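Local coordinates for protein diphosphomevalonate decarboxylase, putative (Trypanosoma brucei, PDB 2HKE) that probably catalyses the ATP-dependent decarboxylation of (R)-5-diphosphomevalonate to isopentenyl diphosphate, a step of the mevalonate pathway to isoprenoids and sterols, at residues A[139-144]-A[167-172]; A[147-152]-A[156-161]. The protein carries 1 engineered substitution. One frame throughout, in Å; residues are numbered along the deposited sequence.

Interaction 1 (A[139-144]-A[167-172]); sequences LARLGS and SDCVAT. With SO4 (sulfate ion), chain C.
The backbone carbonyl of Cys-169 receives the guanidinium of Arg-141, with NH1 lying 2.7 Å from O and an N-H...O angle of 143°. This bond links helix 136-143 to the loop entering strand 170-175 in the N-terminal domain, which belongs to the GHMP-kinase type of fold. NH1 lies in the carbonyl plane, whereas the acceptor sits 23° out of the guanidinium plane, so the bond is short but bent at the donor. The tilt agrees with the position of Cys-169 CB, which lies over one guanidinium face and comes 3.8 Å from Arg-141 NH1.

The aliphatic part of the arginine also takes part: Arg-141 CD meets Cys-169 SG at 3.5 Å, and the same CD lies 3.6 Å from Cys-169 O. The arginine chain runs extended through its first two torsions and then bends at chi3 (72°), which swings NH1 round to the carbonyl while CD stays against the sulfur. With SG of Cys-169 anti to its backbone N, the sulfur lies beside the residue's own carbonyl carbon, and both SG and O face Arg-141 CD. Arg-141 NH2 has a further acceptor in Leu-29 O, so the guanidinium is held from two separate loops, which should restrict its rotation. The indole of Trp-158 touches both Arg-141 and Cys-169.

Just past the helix, Ser-144 is at a sulfate ion, probably taken up from the crystallisation liquor. Tyr-19, Lys-22, Arg-77, Gly-145 and Thr-200 also bind this ion, and such a cluster of cationic and polar groups is consistent with a pocket made for a phosphate group. Arg-77 bridges this site back to the helix end by a bond to Gly-143 O. The nearest approach of Ser-144 to the anion is OG to sulfate O3, 3.1 Å.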
loop_
_atom_site.group_PDB
_atom_site.type_symbol
_atom_site.label_atom_id
_atom_site.label_comp_id
_atom_site.label_asym_id
_atom_site.label_seq_id
_atom_site.Cartn_x
_atom_site.Cartn_y
_atom_site.Cartn_z
ATOM N N LEU A 139 -7.831 -9.862 -10.676
ATOM C CA LEU A 139 -6.597 -10.506 -11.155
ATOM C C LEU A 139 -5.387 -10.101 -10.316
ATOM O O LEU A 139 -4.525 -10.919 -10.022
ATOM C CB LEU A 139 -6.377 -10.137 -12.616
ATOM C CG LEU A 139 -5.278 -10.929 -13.265
ATOM C CD1 LEU A 139 -5.605 -12.394 -13.310
ATOM C CD2 LEU A 139 -4.973 -10.347 -14.670
ATOM N N ALA A 140 -5.315 -8.827 -9.950
ATOM C CA ALA A 140 -4.237 -8.303 -9.116
ATOM C C ALA A 140 -4.202 -9.049 -7.768
ATOM O O ALA A 140 -3.135 -9.371 -7.291
ATOM C CB ALA A 140 -4.432 -6.815 -8.895
ATOM N N ARG A 141 -5.387 -9.366 -7.230
ATOM C CA ARG A 141 -5.563 -10.067 -5.938
ATOM C C ARG A 141 -4.857 -11.394 -5.928
ATOM O O ARG A 141 -4.245 -11.784 -4.926
ATOM C CB ARG A 141 -7.060 -10.292 -5.696
ATOM C CG ARG A 141 -7.389 -10.648 -4.278
ATOM C CD ARG A 141 -8.753 -11.271 -4.137
ATOM N NE ARG A 141 -8.770 -12.617 -4.684
ATOM C CZ ARG A 141 -9.593 -13.086 -5.602
ATOM N NH1 ARG A 141 -10.599 -12.358 -6.082
ATOM N NH2 ARG A 141 -9.509 -14.345 -5.951
ATOM N N LEU A 142 -4.899 -12.084 -7.074
ATOM C CA LEU A 142 -4.182 -13.358 -7.234
ATOM C C LEU A 142 -2.660 -13.250 -7.064
ATOM O O LEU A 142 -1.996 -14.236 -6.759
ATOM C CB LEU A 142 -4.487 -13.976 -8.605
ATOM C CG LEU A 142 -5.925 -14.490 -8.713
ATOM C CD1 LEU A 142 -6.180 -14.957 -10.171
ATOM C CD2 LEU A 142 -6.309 -15.617 -7.712
ATOM N N GLY A 143 -2.118 -12.098 -7.424
ATOM C CA GLY A 143 -0.716 -11.831 -7.349
ATOM C C GLY A 143 -0.350 -11.396 -5.966
ATOM O O GLY A 143 0.608 -11.909 -5.432
ATOM N N SER A 144 -1.102 -10.453 -5.399
ATOM C CA SER A 144 -0.910 -9.994 -4.009
ATOM C C SER A 144 -2.211 -9.409 -3.522
ATOM O O SER A 144 -2.851 -8.605 -4.193
ATOM C CB SER A 144 0.194 -8.912 -3.867
ATOM O OG SER A 144 0.327 -8.575 -2.510
ATOM N N SER A 167 -15.286 -15.066 -6.441
ATOM C CA SER A 167 -15.961 -14.226 -7.445
ATOM C C SER A 167 -16.559 -12.946 -6.883
ATOM O O SER A 167 -16.898 -12.048 -7.652
ATOM C CB SER A 167 -17.032 -15.035 -8.208
ATOM O OG SER A 167 -18.023 -15.435 -7.300
ATOM N N ASP A 168 -16.672 -12.826 -5.563
ATOM C CA ASP A 168 -17.073 -11.588 -4.916
ATOM C C ASP A 168 -15.976 -10.980 -4.012
ATOM O O ASP A 168 -16.228 -10.086 -3.218
ATOM C CB ASP A 168 -18.359 -11.784 -4.122
ATOM C CG ASP A 168 -18.219 -12.771 -2.987
ATOM O OD1 ASP A 168 -17.213 -13.503 -2.919
ATOM O OD2 ASP A 168 -19.163 -12.839 -2.155
ATOM N N CYS A 169 -14.767 -11.492 -4.127
ATOM C CA CYS A 169 -13.656 -10.990 -3.334
ATOM C C CYS A 169 -12.892 -9.948 -4.181
ATOM O O CYS A 169 -12.060 -10.284 -5.051
ATOM C CB CYS A 169 -12.770 -12.156 -2.910
ATOM S SG CYS A 169 -11.418 -11.745 -1.845
ATOM N N VAL A 170 -13.203 -8.682 -3.953
ATOM C CA VAL A 170 -12.828 -7.651 -4.903
ATOM C C VAL A 170 -12.808 -6.297 -4.234
ATOM O O VAL A 170 -13.490 -6.096 -3.244
ATOM C CB VAL A 170 -13.835 -7.659 -6.075
ATOM C CG1 VAL A 170 -15.208 -7.204 -5.561
ATOM C CG2 VAL A 170 -13.320 -6.806 -7.298
ATOM N N ALA A 171 -12.031 -5.358 -4.790
ATOM C CA ALA A 171 -11.956 -4.029 -4.244
ATOM C C ALA A 171 -12.993 -3.176 -4.945
ATOM O O ALA A 171 -13.285 -3.412 -6.126
ATOM C CB ALA A 171 -10.589 -3.385 -4.423
ATOM N N THR A 172 -13.546 -2.221 -4.207
ATOM C CA THR A 172 -14.418 -1.224 -4.798
ATOM C C THR A 172 -14.035 0.165 -4.297
ATOM O O THR A 172 -13.500 0.326 -3.188
ATOM C CB THR A 172 -15.884 -1.500 -4.455
ATOM O OG1 THR A 172 -16.040 -1.572 -3.048
ATOM C CG2 THR A 172 -16.334 -2.802 -5.011
HETATM S S SO4 C . -0.207 -11.597 0.073
HETATM O O1 SO4 C . 0.064 -12.905 0.636
HETATM O O2 SO4 C . 0.151 -10.570 1.023
HETATM O O3 SO4 C . 0.582 -11.397 -1.137
HETATM O O4 SO4 C . -1.637 -11.472 -0.218
#

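Interaction 2 (A[147-152]-A[156-161]); sequences ACRSAF and VIWNKG
The thiol of Cys-148 sits over one face of the Trp-158 indole, a sulfur-aromatic contact between a helix-like turn and strand 155-159 of the GHMP-type N-terminal domain. SG is 3.4 Å from the centroid of the five-membered ring and only 7° off its normal, so the sulfur is almost directly above that ring. Cys-148 chi1, 94°, is displaced from a staggered value, and in this rotation SG stands above the five-membered ring. Trp-158 directs CG anti to its backbone N, which carries the indole out from the strand to meet the sulfur.

Arg-149 approaches the same residue differently. Its CG packs on Trp-158 CB at 3.7 Å, and after a bend at chi3 its NH1 reaches the indole edge near the ring plane, 3.9 Å from Trp-158 CE3. The guanidinium and indole planes are 49° apart. The polar end is held by Asn-13 through NH2 and by Ser-36 through NH1.

At the start of segment 156-161, on the strand, Val-156 divides its methyls between the carbonyls of Arg-149 and Phe-152 and the Phe-152 side chain. CG1 lies 3.5 Å from Arg-149 O and near the plane of the Phe-152 ring at its edge; CG2 meets Phe-152 CB at 3.8 Å.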
loop_
_atom_site.group_PDB
_atom_site.type_symbol
_atom_site.label_atom_id
_atom_site.label_comp_id
_atom_site.label_asym_id
_atom_site.label_seq_id
_atom_site.Cartn_x
_atom_site.Cartn_y
_atom_site.Cartn_z
ATOM N N ALA A 147 -2.501 -5.679 -3.709
ATOM C CA ALA A 147 -2.513 -5.148 -5.095
ATOM C C ALA A 147 -3.916 -4.860 -5.564
ATOM O O ALA A 147 -4.149 -3.964 -6.384
ATOM C CB ALA A 147 -1.798 -6.105 -6.098
ATOM N N CYS A 148 -4.863 -5.646 -5.101
ATOM C CA CYS A 148 -6.212 -5.457 -5.536
ATOM C C CYS A 148 -6.794 -4.075 -5.188
ATOM O O CYS A 148 -7.711 -3.577 -5.911
ATOM C CB CYS A 148 -7.056 -6.632 -5.026
ATOM S SG CYS A 148 -7.891 -6.408 -3.484
ATOM N N ARG A 149 -6.223 -3.375 -4.202
ATOM C CA ARG A 149 -6.759 -2.078 -3.833
ATOM C C ARG A 149 -6.145 -0.911 -4.608
ATOM O O ARG A 149 -6.630 0.203 -4.504
ATOM C CB ARG A 149 -6.629 -1.838 -2.337
ATOM C CG ARG A 149 -7.346 -2.899 -1.434
ATOM C CD ARG A 149 -7.257 -2.439 0.022
ATOM N NE ARG A 149 -5.850 -2.145 0.368
ATOM C CZ ARG A 149 -5.029 -2.920 1.054
ATOM N NH1 ARG A 149 -5.452 -4.056 1.595
ATOM N NH2 ARG A 149 -3.763 -2.555 1.184
ATOM N N SER A 150 -5.070 -1.169 -5.363
ATOM C CA SER A 150 -4.447 -0.141 -6.173
ATOM C C SER A 150 -5.176 0.090 -7.529
ATOM O O SER A 150 -4.746 0.971 -8.325
ATOM C CB SER A 150 -2.954 -0.405 -6.308
ATOM O OG SER A 150 -2.259 0.044 -5.157
ATOM N N ALA A 151 -6.239 -0.681 -7.773
ATOM C CA ALA A 151 -6.969 -0.656 -9.032
ATOM C C ALA A 151 -7.776 0.614 -9.221
ATOM O O ALA A 151 -8.133 0.944 -10.354
ATOM C CB ALA A 151 -7.901 -1.945 -9.170
ATOM N N PHE A 152 -8.024 1.345 -8.136
ATOM C CA PHE A 152 -8.850 2.520 -8.130
ATOM C C PHE A 152 -8.130 3.599 -7.379
ATOM O O PHE A 152 -7.350 3.294 -6.457
ATOM C CB PHE A 152 -10.142 2.273 -7.390
ATOM C CG PHE A 152 -10.914 1.132 -7.908
ATOM C CD1 PHE A 152 -11.657 1.275 -9.071
ATOM C CD2 PHE A 152 -10.916 -0.085 -7.250
ATOM C CE1 PHE A 152 -12.373 0.179 -9.581
ATOM C CE2 PHE A 152 -11.596 -1.154 -7.734
ATOM C CZ PHE A 152 -12.347 -1.033 -8.891
ATOM N N VAL A 156 -10.397 3.036 -0.955
ATOM C CA VAL A 156 -10.757 1.774 -1.587
ATOM C C VAL A 156 -10.956 0.702 -0.521
ATOM O O VAL A 156 -10.092 0.533 0.352
ATOM C CB VAL A 156 -9.631 1.353 -2.574
ATOM C CG1 VAL A 156 -9.909 0.023 -3.240
ATOM C CG2 VAL A 156 -9.417 2.491 -3.617
ATOM N N ILE A 157 -12.080 0.010 -0.622
ATOM C CA ILE A 157 -12.377 -1.154 0.213
ATOM C C ILE A 157 -12.076 -2.453 -0.517
ATOM O O ILE A 157 -12.552 -2.679 -1.607
ATOM C CB ILE A 157 -13.837 -1.157 0.619
ATOM C CG1 ILE A 157 -14.151 0.059 1.502
ATOM C CG2 ILE A 157 -14.191 -2.470 1.381
ATOM C CD1 ILE A 157 -15.704 0.283 1.673
ATOM N N TRP A 158 -11.324 -3.352 0.116
ATOM C CA TRP A 158 -11.241 -4.700 -0.373
ATOM C C TRP A 158 -12.337 -5.454 0.368
ATOM O O TRP A 158 -12.244 -5.651 1.606
ATOM C CB TRP A 158 -9.845 -5.303 -0.032
ATOM C CG TRP A 158 -9.645 -6.696 -0.489
ATOM C CD1 TRP A 158 -10.516 -7.459 -1.224
ATOM C CD2 TRP A 158 -8.523 -7.538 -0.202
ATOM N NE1 TRP A 158 -9.991 -8.717 -1.426
ATOM C CE2 TRP A 158 -8.769 -8.788 -0.819
ATOM C CE3 TRP A 158 -7.321 -7.348 0.480
ATOM C CZ2 TRP A 158 -7.878 -9.849 -0.743
ATOM C CZ3 TRP A 158 -6.427 -8.442 0.561
ATOM C CH2 TRP A 158 -6.726 -9.655 -0.077
ATOM N N ASN A 159 -13.395 -5.793 -0.362
ATOM C CA ASN A 159 -14.495 -6.584 0.136
ATOM C C ASN A 159 -14.073 -8.051 0.232
ATOM O O ASN A 159 -13.671 -8.647 -0.749
ATOM C CB ASN A 159 -15.734 -6.421 -0.776
ATOM C CG ASN A 159 -16.113 -5.001 -0.956
ATOM O OD1 ASN A 159 -16.708 -4.395 -0.067
ATOM N ND2 ASN A 159 -15.649 -4.408 -2.041
ATOM N N LYS A 160 -14.171 -8.645 1.425
ATOM C CA LYS A 160 -13.725 -10.030 1.618
ATOM C C LYS A 160 -14.497 -11.069 0.832
ATOM O O LYS A 160 -13.933 -12.079 0.428
ATOM C CB LYS A 160 -13.696 -10.430 3.100
ATOM C CG LYS A 160 -14.981 -10.458 3.793
ATOM C CD LYS A 160 -14.719 -10.977 5.222
ATOM C CE LYS A 160 -15.844 -10.576 6.096
ATOM N NZ LYS A 160 -17.104 -11.149 5.592
ATOM N N GLY A 161 -15.764 -10.785 0.567
ATOM C CA GLY A 161 -16.615 -11.743 -0.136
ATOM C C GLY A 161 -16.979 -12.920 0.754
ATOM O O GLY A 161 -16.454 -13.100 1.890
#

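How the interactions relate
From the N terminus the chain runs through helix 136-143, the turn at 147-152, strand 155-159 and then strand 170-175. Interaction 2 closes a short loop of three residues between its segments; interaction 1 closes a wider one of 22 residues, inside which interaction 2 is nested. The two strands are antiparallel neighbours in the same sheet: Thr-172 N lies 2.8 Å from Ile-157 O, and Val-170 O lies 2.9 Å from Asn-159 N, both probable hydrogen bonds. The turn also packs on the second strand, with Cys-148 O 3.2 Å from Ala-171 CB. Together the contacts tie the helix and its following turn to one strand pair of the N-terminal domain.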